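Local coordinates for protein aminotransferase class-III (Sphaerobacter thermophilus DSM 20745, PDB 6K8H) that belongs to the class-III aminotransferases, proteins of the pyridoxal-phosphate-dependent aminotransferase fold, and is also known as an omega-transaminase, at residues 396-399 / 400-404. Numbering follows the deposited sequence.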
loop_
_atom_site.group_PDB
_atom_site.type_symbol
_atom_site.label_atom_id
_atom_site.label_comp_id
_atom_site.label_asym_id
_atom_site.label_seq_id
_atom_site.Cartn_x
_atom_site.Cartn_y
_atom_site.Cartn_z
ATOM N N ARG B 396 16.918 -4.914 -27.795
ATOM C CA ARG B 396 16.667 -5.638 -26.551
ATOM C C ARG B 396 17.757 -6.676 -26.290
ATOM O O ARG B 396 18.275 -6.778 -25.170
ATOM C CB ARG B 396 15.274 -6.291 -26.575
ATOM C CG ARG B 396 14.119 -5.292 -26.480
ATOM C CD ARG B 396 12.761 -5.980 -26.241
ATOM N NE ARG B 396 12.442 -6.993 -27.256
ATOM C CZ ARG B 396 11.730 -6.762 -28.362
ATOM N NH1 ARG B 396 11.250 -5.552 -28.613
ATOM N NH2 ARG B 396 11.491 -7.748 -29.218
ATOM N N ALA B 397 18.134 -7.445 -27.317
ATOM C CA ALA B 397 19.196 -8.445 -27.141
ATOM C C ALA B 397 20.543 -7.802 -26.791
ATOM O O ALA B 397 21.271 -8.301 -25.918
ATOM C CB ALA B 397 19.327 -9.301 -28.403
ATOM N N PHE B 398 20.898 -6.698 -27.464
ATOM C CA PHE B 398 22.187 -6.050 -27.211
ATOM C C PHE B 398 22.242 -5.431 -25.813
ATOM O O PHE B 398 23.233 -5.599 -25.079
ATOM C CB PHE B 398 22.460 -5.000 -28.295
ATOM C CG PHE B 398 23.874 -4.502 -28.315
ATOM C CD1 PHE B 398 24.896 -5.264 -28.876
ATOM C CD2 PHE B 398 24.189 -3.279 -27.765
ATOM C CE1 PHE B 398 26.208 -4.797 -28.890
ATOM C CE2 PHE B 398 25.500 -2.806 -27.769
ATOM C CZ PHE B 398 26.508 -3.565 -28.330
ATOM N N VAL B 399 21.188 -4.701 -25.431
ATOM C CA VAL B 399 21.091 -4.160 -24.078
ATOM C C VAL B 399 21.147 -5.287 -23.051
ATOM O O VAL B 399 21.771 -5.146 -21.993
ATOM C CB VAL B 399 19.804 -3.322 -23.935
ATOM C CG1 VAL B 399 19.531 -2.983 -22.470
ATOM C CG2 VAL B 399 19.910 -2.039 -24.759
ATOM N N GLY B 400 20.499 -6.422 -23.347
ATOM C CA GLY B 400 20.558 -7.560 -22.441
ATOM C C GLY B 400 21.964 -8.101 -22.281
ATOM O O GLY B 400 22.366 -8.488 -21.181
ATOM N N ARG B 401 22.726 -8.153 -23.376
ATOM C CA ARG B 401 24.129 -8.558 -23.257
ATOM C C ARG B 401 24.909 -7.586 -22.368
ATOM O O ARG B 401 25.678 -8.008 -21.493
ATOM C CB ARG B 401 24.780 -8.652 -24.641
ATOM C CG ARG B 401 24.447 -9.919 -25.423
ATOM C CD ARG B 401 25.287 -10.054 -26.721
ATOM N NE ARG B 401 25.075 -11.360 -27.352
ATOM C CZ ARG B 401 25.641 -12.489 -26.932
ATOM N NH1 ARG B 401 26.465 -12.473 -25.889
ATOM N NH2 ARG B 401 25.390 -13.637 -27.547
ATOM N N VAL B 402 24.707 -6.277 -22.566
ATOM C CA VAL B 402 25.430 -5.300 -21.750
ATOM C C VAL B 402 25.049 -5.454 -20.281
ATOM O O VAL B 402 25.909 -5.427 -19.389
ATOM C CB VAL B 402 25.164 -3.868 -22.263
ATOM C CG1 VAL B 402 25.751 -2.822 -21.308
ATOM C CG2 VAL B 402 25.739 -3.694 -23.659
ATOM N N HIS B 403 23.755 -5.644 -20.004
ATOM C CA HIS B 403 23.303 -5.778 -18.623
ATOM C C HIS B 403 23.882 -7.028 -17.966
ATOM O O HIS B 403 24.373 -6.974 -16.831
ATOM C CB HIS B 403 21.774 -5.796 -18.574
ATOM C CG HIS B 403 21.217 -6.111 -17.223
ATOM N ND1 HIS B 403 20.821 -7.379 -16.857
ATOM C CD2 HIS B 403 21.000 -5.323 -16.145
ATOM C CE1 HIS B 403 20.379 -7.360 -15.613
ATOM N NE2 HIS B 403 20.473 -6.123 -15.157
ATOM N N GLU B 404 23.843 -8.166 -18.671
ATOM C CA GLU B 404 24.390 -9.401 -18.112
ATOM C C GLU B 404 25.889 -9.277 -17.838
ATOM O O GLU B 404 26.379 -9.715 -16.783
ATOM C CB GLU B 404 24.093 -10.566 -19.063
ATOM C CG GLU B 404 24.638 -11.921 -18.620
ATOM C CD GLU B 404 23.851 -12.552 -17.476
ATOM O OE1 GLU B 404 22.806 -11.997 -17.055
ATOM O OE2 GLU B 404 24.281 -13.621 -16.988
#
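Phe398 and Val402 meet one helical turn apart on helix 393-408. Ring atom CE2 of Phe398 lies 4.2 Å from CG2 of Val402. The touch is light and wholly apolar. In Phe398 the ring carbon CG is anti to the backbone N (chi1 -167°), which turns the ring off that nitrogen; CG2 of Val402 comes to CE2 obliquely from the next turn. That methyl, CG2, also rests 3.5 Å from Phe398 O, because it sits beside its own backbone N while CG1 is anti to it (chi1 172°).

Four i to i+4 backbone hydrogen bonds join 396-399 to 400-404. Gly400 N donates to Arg396 O at 2.9 Å, and Arg401 N to Ala397 O at 2.9 Å. Val402 N reaches Phe398 O at 3.0 Å with an N-H...O angle of 161°. His403 N bonds Val399 O at 2.9 Å, and Glu404 N continues the series on Gly400 O. Arg401 touches the preceding turn with CB and CG: CB lies 3.5 Å from Phe398 O and CG 3.6 Å from Ala397 O, and the chain, extended from CG to NE, then leads away.

Phe398, Val399 and Val402 all pack on Leu378. Phe398 and Val402 also touch Ala444 of helix 427-445. Beyond them, Glu404 forms a salt bridge with Arg13, and His403 NE2 makes a weak hydrogen bond to Ile413 O.

This is consistent with an amphipathic helix: the carbonyls of Arg396 to Val399 each accept an N-H from the next turn, the buried valines face apolar neighbours, and Arg396 and Arg401 are exposed, although Arg401 also touches Ala444.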